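D-xylonate dehydratase (Caulobacter crescentus, PDB 5OYN) catalyses the dehydration of D-xylonate to 2-dehydro-3-deoxy-D-arabinonate, and of D-gluconate with similar efficiency, using a [2Fe-2S] cluster and magnesium. Local coordinates at residues S52-I57 against G88-E93; N170-S175 against G325-E330; E224-S229 against Q271-A276; G285-Q290 against G496-T501. All coordinates share one frame; numbering follows the deposited sequence.

How the contacts relate
Contacts 1, 2 and 3 lie within the N-terminal family region, while contact 4 ties that region to the C-terminal one. Contact 1, first along the chain and peripheral, pairs two strands of the four-stranded parallel sheet, its centre about 37 Å from that of contact 4. Contact 3, whose segments both fall between those of contact 2, packs the end of helix 215-225 on helix 270-282, and helix 289-299, next in the chain, begins in contact 4. The segments of contacts 2 and 4 alternate in sequence, and they touch where S175 meets T501, their centres about 18 Å apart. Contact 4 lies next to the magnesium ion, so the active site draws on both family regions.

Contact 1. Residues S52-I57 against G88-E93; sequences SGKPII and GGIPME
I56 and I57 pair with I90 and P91 as neighbouring parallel strands, the two ends of a beta-alpha-beta unit made of strand 56-61, helix 73-87 and strand 90-95. Three backbone bonds join them. I90 N donates to P55 O at 3.0 Å, I57 N donates to I90 O at 2.8 Å, and M92 N donates to I57 O at 2.8 Å. The last is the most bent, with 138° at the hydrogen. The proline nitrogen of P91 has no hydrogen to give.

I56 and I90 share one face of the sheet. CD1 of I56 comes within 3.9 Å of I90 CB. CG1 of I56 lies beside the backbone N (chi1 -52°), which leaves CG2 anti to it, where it meets M92 CG. I57 and P91 face the other way, onto I84 of helix 73-87.

Ahead of the strand, K54 lays the aliphatic part of its chain along the carbonyl of G88, with CD 3.1 Å from G88 O. Its CB also packs on I90 CG1 at 4.0 Å. An alanine here would lose the chain beyond CB and would probably leave the G88 carbonyl less covered.

G88 closes helix 73-87 with a Schellman motif, and its positive phi suits a residue without a side chain. D129 takes the I56 backbone N-H, and E93 N bonds D65 of a second subunit. G89 has no side chain, and its CA lies 3.6 Å from P55 O.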
# COMPACT_ATOMS: atom_id res chain seq x y z
N SER A 52 26.96 -4.23 -3.22
CA SER A 52 27.39 -5.60 -3.01
C SER A 52 27.46 -6.40 -4.30
O SER A 52 27.76 -7.60 -4.26
CB SER A 52 26.44 -6.30 -2.04
OG SER A 52 25.15 -6.42 -2.63
N GLY A 53 27.19 -5.79 -5.45
CA GLY A 53 27.28 -6.51 -6.69
C GLY A 53 26.11 -7.41 -7.02
O GLY A 53 26.21 -8.18 -7.98
N LYS A 54 25.01 -7.35 -6.26
CA LYS A 54 23.80 -8.01 -6.70
C LYS A 54 23.23 -7.29 -7.92
O LYS A 54 23.50 -6.10 -8.13
CB LYS A 54 22.76 -8.03 -5.58
CG LYS A 54 23.19 -8.67 -4.27
CD LYS A 54 21.96 -8.88 -3.37
CE LYS A 54 22.32 -9.32 -1.96
NZ LYS A 54 22.35 -8.17 -0.97
N PRO A 55 22.46 -7.98 -8.76
CA PRO A 55 21.89 -7.30 -9.93
C PRO A 55 20.64 -6.50 -9.58
O PRO A 55 19.79 -6.92 -8.79
CB PRO A 55 21.56 -8.45 -10.89
CG PRO A 55 21.33 -9.63 -10.00
CD PRO A 55 22.11 -9.41 -8.71
N ILE A 56 20.56 -5.31 -10.16
CA ILE A 56 19.37 -4.47 -10.06
C ILE A 56 18.34 -5.05 -11.01
O ILE A 56 18.53 -5.02 -12.23
CB ILE A 56 19.67 -3.01 -10.40
CG1 ILE A 56 20.86 -2.48 -9.59
CG2 ILE A 56 18.44 -2.18 -10.15
CD1 ILE A 56 20.84 -2.84 -8.10
N ILE A 57 17.24 -5.58 -10.47
CA ILE A 57 16.16 -6.14 -11.26
C ILE A 57 15.07 -5.08 -11.42
O ILE A 57 14.38 -4.74 -10.46
CB ILE A 57 15.59 -7.42 -10.63
CG1 ILE A 57 16.73 -8.36 -10.22
CG2 ILE A 57 14.64 -8.09 -11.62
CD1 ILE A 57 17.34 -9.11 -11.38
N GLY A 88 18.40 -13.28 -4.49
CA GLY A 88 19.63 -12.52 -4.40
C GLY A 88 19.78 -11.30 -5.28
O GLY A 88 20.90 -10.87 -5.50
N GLY A 89 18.69 -10.74 -5.80
CA GLY A 89 18.72 -9.48 -6.51
C GLY A 89 18.12 -8.35 -5.68
O GLY A 89 17.65 -8.52 -4.56
N ILE A 90 18.15 -7.17 -6.28
CA ILE A 90 17.61 -5.95 -5.69
C ILE A 90 16.52 -5.45 -6.63
O ILE A 90 16.80 -5.08 -7.77
CB ILE A 90 18.70 -4.88 -5.50
CG1 ILE A 90 19.84 -5.40 -4.62
CG2 ILE A 90 18.11 -3.60 -4.93
CD1 ILE A 90 19.49 -5.48 -3.15
N PRO A 91 15.26 -5.42 -6.21
CA PRO A 91 14.20 -4.98 -7.12
C PRO A 91 14.10 -3.47 -7.21
O PRO A 91 14.44 -2.73 -6.28
CB PRO A 91 12.93 -5.60 -6.52
CG PRO A 91 13.26 -5.82 -5.07
CD PRO A 91 14.74 -5.75 -4.87
N MET A 92 13.62 -3.01 -8.36
CA MET A 92 13.37 -1.60 -8.67
C MET A 92 12.11 -1.57 -9.52
O MET A 92 12.16 -1.90 -10.72
CB MET A 92 14.53 -0.96 -9.43
CG MET A 92 15.71 -0.60 -8.60
SD MET A 92 15.50 0.95 -7.73
CE MET A 92 17.13 1.10 -6.95
N GLU A 93 11.00 -1.19 -8.92
CA GLU A 93 9.75 -1.09 -9.67
C GLU A 93 9.68 0.29 -10.30
O GLU A 93 10.13 1.27 -9.72
CB GLU A 93 8.55 -1.33 -8.75
CG GLU A 93 7.20 -1.37 -9.44
CD GLU A 93 6.06 -1.29 -8.42
OE1 GLU A 93 4.88 -1.19 -8.86
OE2 GLU A 93 6.35 -1.34 -7.19

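Contact 2. Residues N170-S175 against G325-E330; sequences NELVGS and GKYLGE
Across this contact the two backbones keep their distance, with L172 CA 7.4 Å from Y327 CA and G174 CA 6.8 Å from L328 CA, too far apart for strand pairing. Side chains bridge the gap. L172 divides its two methyls. CD1 runs on anti to CA (chi2 -179°) to sit 3.7 Å from K326 O, and it approaches the Y327 ring obliquely. The other branch, CD2, meets L328 CD1 at 3.7 Å. The two leucines slide past each other in opposite directions.

L328 holds the N-cap position of helix 329-335, so the contact sets the short, weakly bonded strand 171-172, which pairs antiparallel with 167-168, against the start of that helix. CD1 of L328 also lies near V173 O, and CD2 packs 3.9 Å from G174 CA. G174 has no side chain to stand between its CA and that methyl. An alanine in place of L172 would probably open a gap over L328 and the Y327 backbone.

Around the contact, W167 on the partner strand also touches L172. R331 makes a cation-pi contact with the Y327 ring. S175 OG bonds N211, beside the cluster ligand C210. The CA of G174 lies about 11 Å from the nearest atom of the [2Fe-2S] cluster.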
# COMPACT_ATOMS: atom_id res chain seq x y z
N ASN A 170 -27.67 -17.40 -15.23
CA ASN A 170 -27.18 -18.78 -15.34
C ASN A 170 -26.40 -19.04 -16.64
O ASN A 170 -26.20 -20.20 -17.02
CB ASN A 170 -28.33 -19.79 -15.23
CG ASN A 170 -28.60 -20.21 -13.81
OD1 ASN A 170 -29.68 -19.96 -13.27
ND2 ASN A 170 -27.62 -20.86 -13.18
N GLU A 171 -25.94 -17.99 -17.31
CA GLU A 171 -25.26 -18.13 -18.60
C GLU A 171 -23.89 -17.47 -18.56
O GLU A 171 -23.73 -16.37 -18.01
CB GLU A 171 -26.09 -17.51 -19.73
CG GLU A 171 -27.49 -18.08 -19.86
CD GLU A 171 -27.51 -19.54 -20.32
OE1 GLU A 171 -28.34 -19.87 -21.20
OE2 GLU A 171 -26.73 -20.37 -19.79
N LEU A 172 -22.90 -18.16 -19.14
CA LEU A 172 -21.58 -17.58 -19.34
C LEU A 172 -21.66 -16.33 -20.19
O LEU A 172 -22.53 -16.19 -21.06
CB LEU A 172 -20.64 -18.58 -19.99
CG LEU A 172 -19.93 -19.51 -19.02
CD1 LEU A 172 -19.01 -20.43 -19.79
CD2 LEU A 172 -19.15 -18.72 -17.98
N VAL A 173 -20.73 -15.42 -19.95
CA VAL A 173 -20.79 -14.07 -20.50
C VAL A 173 -19.35 -13.57 -20.56
O VAL A 173 -18.75 -13.23 -19.53
CB VAL A 173 -21.71 -13.18 -19.65
CG1 VAL A 173 -21.29 -11.72 -19.72
CG2 VAL A 173 -23.14 -13.32 -20.10
N GLY A 174 -18.77 -13.57 -21.75
CA GLY A 174 -17.37 -13.27 -21.92
C GLY A 174 -17.15 -11.79 -22.21
O GLY A 174 -17.93 -11.17 -22.92
N SER A 175 -16.08 -11.26 -21.64
CA SER A 175 -15.66 -9.90 -21.95
C SER A 175 -15.56 -9.71 -23.46
O SER A 175 -15.09 -10.61 -24.17
CB SER A 175 -14.31 -9.60 -21.31
OG SER A 175 -14.24 -10.24 -20.07
N GLY A 325 -15.44 -20.82 -29.21
CA GLY A 325 -16.09 -21.93 -28.54
C GLY A 325 -16.96 -21.46 -27.39
O GLY A 325 -17.62 -20.41 -27.45
N LYS A 326 -16.92 -22.23 -26.30
CA LYS A 326 -17.93 -22.21 -25.24
C LYS A 326 -17.47 -21.60 -23.92
O LYS A 326 -18.17 -20.75 -23.36
CB LYS A 326 -18.41 -23.64 -25.01
CG LYS A 326 -19.41 -23.81 -23.91
CD LYS A 326 -19.71 -25.29 -23.72
CE LYS A 326 -20.98 -25.50 -22.93
NZ LYS A 326 -20.66 -26.29 -21.72
N TYR A 327 -16.33 -22.02 -23.37
CA TYR A 327 -15.96 -21.66 -22.01
C TYR A 327 -15.09 -20.40 -21.96
O TYR A 327 -14.91 -19.70 -22.96
CB TYR A 327 -15.27 -22.84 -21.32
CG TYR A 327 -16.15 -24.06 -21.27
CD1 TYR A 327 -17.20 -24.15 -20.36
CD2 TYR A 327 -15.96 -25.12 -22.15
CE1 TYR A 327 -18.02 -25.28 -20.32
CE2 TYR A 327 -16.78 -26.25 -22.12
CZ TYR A 327 -17.80 -26.32 -21.20
OH TYR A 327 -18.61 -27.44 -21.17
N LEU A 328 -14.57 -20.08 -20.78
CA LEU A 328 -13.80 -18.87 -20.56
C LEU A 328 -12.48 -19.21 -19.88
O LEU A 328 -12.16 -20.39 -19.70
CB LEU A 328 -14.61 -17.87 -19.74
CG LEU A 328 -15.97 -17.44 -20.30
CD1 LEU A 328 -16.60 -16.40 -19.39
CD2 LEU A 328 -15.85 -16.88 -21.68
N GLY A 329 -11.73 -18.18 -19.47
CA GLY A 329 -10.36 -18.38 -19.01
C GLY A 329 -10.21 -19.33 -17.83
O GLY A 329 -9.20 -20.03 -17.72
N GLU A 330 -11.20 -19.37 -16.94
CA GLU A 330 -11.09 -20.26 -15.79
C GLU A 330 -11.05 -21.72 -16.22
O GLU A 330 -10.18 -22.47 -15.79
CB GLU A 330 -12.26 -20.03 -14.84
CG GLU A 330 -12.15 -18.77 -14.00
CD GLU A 330 -12.99 -18.85 -12.76
OE1 GLU A 330 -12.54 -19.54 -11.82
OE2 GLU A 330 -14.10 -18.26 -12.72

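Contact 3. Residues E224-S229 against Q271-A276; sequences EALGLS and QAFENA
The end of helix 215-225 meets the side of helix 270-282 in a buried, apolar contact, where A225 and L226 pack on A272, F273 and A276. Small residues let the backbones come close: A225 CA lies 5.0 Å from A276 CA, and L226 CA lies 5.1 Å from A272 CA.

The methyl of A225 points at the second helix, and its CB sits 3.7 Å from A276 CA. The carbonyl O of the same residue faces N275 CB at 4.0 Å.

L226 reaches further. Its CG is anti to the carbonyl carbon (chi1 of -78°). CD1 runs on anti to CA (chi2 of -169°), which turns the other methyl, CD2, toward the second helix, between neighbouring turns. CD2 lies 3.3 Å from A272 O and 3.6 Å from A276 CB. The same methyl rests over one face of the F273 ring, 4.0 Å from CD1 of that ring. The ring itself starts away from the first segment and comes back to it by its length.

Other elements close the group. M296 of helix 289-299 touches both L226 and F273, and L342 of helix 337-347 touches A225. The amide of N275 turns to another partner, with OD1 accepting from H352 N.

G227 follows with positive phi. Two bonds return from here into the last turn of the helix, and G227 N to E224 O, at 2.8 Å, is one of them. The arrangement is a helix C-terminus closed by a Schellman motif, with alanines allowing close helix-helix packing.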
# COMPACT_ATOMS: atom_id res chain seq x y z
N GLU A 224 4.26 -17.33 -23.60
CA GLU A 224 4.62 -18.63 -23.05
C GLU A 224 5.18 -19.52 -24.16
O GLU A 224 6.27 -20.10 -24.01
CB GLU A 224 3.42 -19.29 -22.36
CG GLU A 224 3.82 -20.13 -21.15
CD GLU A 224 2.65 -20.86 -20.47
OE1 GLU A 224 1.55 -20.28 -20.30
OE2 GLU A 224 2.84 -22.03 -20.08
N ALA A 225 4.48 -19.59 -25.29
CA ALA A 225 4.96 -20.36 -26.44
C ALA A 225 6.32 -19.87 -26.90
O ALA A 225 7.18 -20.67 -27.29
CB ALA A 225 3.95 -20.28 -27.58
N LEU A 226 6.54 -18.55 -26.87
CA LEU A 226 7.82 -17.97 -27.22
C LEU A 226 8.92 -18.33 -26.23
O LEU A 226 10.08 -18.02 -26.49
CB LEU A 226 7.71 -16.45 -27.30
CG LEU A 226 7.09 -15.81 -28.53
CD1 LEU A 226 7.35 -14.31 -28.49
CD2 LEU A 226 7.65 -16.43 -29.82
N GLY A 227 8.57 -18.95 -25.10
CA GLY A 227 9.55 -19.31 -24.08
C GLY A 227 10.03 -18.16 -23.24
O GLY A 227 11.14 -18.22 -22.70
N LEU A 228 9.22 -17.11 -23.10
CA LEU A 228 9.57 -15.89 -22.38
C LEU A 228 8.95 -15.79 -20.99
O LEU A 228 9.26 -14.85 -20.25
CB LEU A 228 9.15 -14.67 -23.22
CG LEU A 228 10.23 -14.19 -24.19
CD1 LEU A 228 9.78 -12.98 -25.01
CD2 LEU A 228 11.49 -13.87 -23.40
N SER A 229 8.09 -16.74 -20.61
CA SER A 229 7.53 -16.77 -19.26
C SER A 229 7.55 -18.21 -18.78
O SER A 229 7.73 -19.14 -19.57
CB SER A 229 6.11 -16.21 -19.23
OG SER A 229 5.25 -17.06 -19.94
N GLN A 271 12.54 -20.06 -34.86
CA GLN A 271 11.82 -21.27 -34.47
C GLN A 271 10.84 -20.98 -33.35
O GLN A 271 9.72 -21.52 -33.33
CB GLN A 271 12.80 -22.36 -34.02
CG GLN A 271 14.01 -22.57 -34.89
CD GLN A 271 14.46 -24.01 -34.85
OE1 GLN A 271 14.91 -24.51 -33.82
NE2 GLN A 271 14.31 -24.70 -35.98
N ALA A 272 11.25 -20.13 -32.40
CA ALA A 272 10.37 -19.76 -31.29
C ALA A 272 9.14 -19.05 -31.80
O ALA A 272 8.02 -19.34 -31.36
CB ALA A 272 11.12 -18.89 -30.29
N PHE A 273 9.31 -18.11 -32.74
CA PHE A 273 8.15 -17.45 -33.31
C PHE A 273 7.24 -18.43 -34.04
O PHE A 273 6.02 -18.26 -34.04
CB PHE A 273 8.59 -16.31 -34.23
CG PHE A 273 9.10 -15.09 -33.50
CD1 PHE A 273 8.21 -14.14 -33.00
CD2 PHE A 273 10.46 -14.89 -33.31
CE1 PHE A 273 8.68 -13.01 -32.33
CE2 PHE A 273 10.94 -13.76 -32.64
CZ PHE A 273 10.05 -12.83 -32.15
N GLU A 274 7.81 -19.46 -34.67
CA GLU A 274 6.97 -20.44 -35.35
C GLU A 274 6.16 -21.26 -34.35
O GLU A 274 5.03 -21.68 -34.66
CB GLU A 274 7.82 -21.37 -36.23
CG GLU A 274 8.49 -20.69 -37.43
CD GLU A 274 9.23 -21.67 -38.36
OE1 GLU A 274 10.07 -22.44 -37.84
OE2 GLU A 274 8.97 -21.68 -39.60
N ASN A 275 6.71 -21.49 -33.15
CA ASN A 275 5.94 -22.14 -32.09
C ASN A 275 4.75 -21.29 -31.67
O ASN A 275 3.62 -21.79 -31.51
CB ASN A 275 6.84 -22.42 -30.89
CG ASN A 275 7.74 -23.61 -31.12
OD1 ASN A 275 7.59 -24.31 -32.12
ND2 ASN A 275 8.68 -23.85 -30.21
N ALA A 276 4.98 -19.99 -31.49
CA ALA A 276 3.89 -19.09 -31.12
C ALA A 276 2.80 -19.11 -32.18
O ALA A 276 1.61 -19.28 -31.87
CB ALA A 276 4.43 -17.67 -30.91

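Contact 4. Residues G285-Q290 against G496-T501; sequences GSTNAQ and GRQSGT
N288 uses both ends of its amide to hold the loop 496-501. R497 NE donates to N288 OD1 at 3.0 Å, with 154° at the hydrogen. The oxygen lies close to the guanidinium plane, at its edge, but the donor stands well above the plane of the amide carbonyl. The amide and guanidinium planes are 56° apart. On the other branch, N288 ND2 makes a weak bond to Q498 O at 3.2 Å, and it also bonds T215.

N288 is itself positioned by S286, whose OG accepts from N288 N at 2.8 Å. This capping bond sits in a type I turn that leads into helix 289-299. A water adds a link, bonding T287 OG1 at 3.1 Å and donating to S499 O.

G500, which has no side chain, packs on S286, its CA 3.3 Å from S286 OG.

R497 NH2 bonds the magnesium ligand E472 weakly, and its side chain also touches E101, another ligand. The side chain of N288 comes within about 4 Å of the metal. The contact is consistent with a second shell of the magnesium site of this IlvD/Edd dehydratase, built where the N- and C-terminal family regions meet.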
# COMPACT_ATOMS: atom_id res chain seq x y z
N GLY A 285 -6.86 -18.16 -31.31
CA GLY A 285 -6.36 -16.85 -30.95
C GLY A 285 -6.81 -15.71 -31.85
O GLY A 285 -7.42 -15.89 -32.91
N SER A 286 -6.46 -14.51 -31.42
CA SER A 286 -6.93 -13.28 -32.03
C SER A 286 -6.08 -12.87 -33.23
O SER A 286 -4.85 -13.00 -33.22
CB SER A 286 -6.92 -12.17 -30.99
OG SER A 286 -6.65 -10.91 -31.59
N THR A 287 -6.76 -12.35 -34.25
CA THR A 287 -6.08 -11.79 -35.41
C THR A 287 -5.14 -10.65 -35.04
O THR A 287 -4.27 -10.29 -35.84
CB THR A 287 -7.10 -11.28 -36.40
OG1 THR A 287 -7.83 -10.20 -35.80
CG2 THR A 287 -8.07 -12.41 -36.79
N ASN A 288 -5.31 -10.04 -33.88
CA ASN A 288 -4.36 -9.01 -33.49
C ASN A 288 -3.01 -9.60 -33.16
O ASN A 288 -2.01 -8.87 -33.15
CB ASN A 288 -4.92 -8.20 -32.33
CG ASN A 288 -6.11 -7.38 -32.74
OD1 ASN A 288 -6.20 -6.94 -33.88
ND2 ASN A 288 -7.03 -7.16 -31.81
N ALA A 289 -2.95 -10.92 -32.90
CA ALA A 289 -1.66 -11.55 -32.66
C ALA A 289 -0.73 -11.37 -33.86
O ALA A 289 0.49 -11.28 -33.68
CB ALA A 289 -1.84 -13.04 -32.34
N GLN A 290 -1.29 -11.28 -35.08
CA GLN A 290 -0.45 -11.26 -36.28
C GLN A 290 0.40 -10.00 -36.34
O GLN A 290 1.64 -10.11 -36.37
CB GLN A 290 -1.30 -11.47 -37.53
CG GLN A 290 -0.53 -11.27 -38.83
CD GLN A 290 -0.51 -9.83 -39.31
OE1 GLN A 290 -1.55 -9.23 -39.55
NE2 GLN A 290 0.69 -9.27 -39.46
N GLY A 496 -8.76 -2.09 -41.26
CA GLY A 496 -8.55 -2.03 -39.84
C GLY A 496 -8.53 -3.40 -39.20
O GLY A 496 -8.29 -4.42 -39.86
N ARG A 497 -8.80 -3.43 -37.89
CA ARG A 497 -8.74 -4.63 -37.06
C ARG A 497 -10.12 -4.90 -36.46
O ARG A 497 -11.10 -4.21 -36.75
CB ARG A 497 -7.67 -4.48 -35.97
CG ARG A 497 -6.41 -3.72 -36.42
CD ARG A 497 -5.27 -3.79 -35.42
NE ARG A 497 -5.77 -3.94 -34.06
CZ ARG A 497 -6.10 -2.93 -33.26
NH1 ARG A 497 -5.96 -1.69 -33.69
NH2 ARG A 497 -6.56 -3.17 -32.05
N GLN A 498 -10.20 -5.94 -35.63
CA GLN A 498 -11.38 -6.19 -34.82
C GLN A 498 -10.92 -6.74 -33.49
O GLN A 498 -9.80 -7.25 -33.38
CB GLN A 498 -12.35 -7.17 -35.48
CG GLN A 498 -11.89 -8.61 -35.37
CD GLN A 498 -12.78 -9.55 -36.16
OE1 GLN A 498 -13.74 -9.12 -36.81
NE2 GLN A 498 -12.47 -10.84 -36.08
N SER A 499 -11.77 -6.63 -32.47
CA SER A 499 -11.39 -7.12 -31.15
C SER A 499 -11.08 -8.61 -31.20
O SER A 499 -11.78 -9.38 -31.87
CB SER A 499 -12.50 -6.85 -30.13
OG SER A 499 -12.12 -7.27 -28.83
N GLY A 500 -10.04 -9.01 -30.48
CA GLY A 500 -9.72 -10.42 -30.38
C GLY A 500 -10.87 -11.24 -29.83
O GLY A 500 -10.87 -12.47 -29.85
N THR A 501 -11.87 -10.54 -29.32
CA THR A 501 -13.08 -11.13 -28.79
C THR A 501 -14.19 -11.22 -29.83
O THR A 501 -15.31 -11.63 -29.50
CB THR A 501 -13.55 -10.32 -27.58
OG1 THR A 501 -13.93 -9.00 -28.01
CG2 THR A 501 -12.41 -10.18 -26.60
O HOH W 1 -9.97 -11.08 -33.79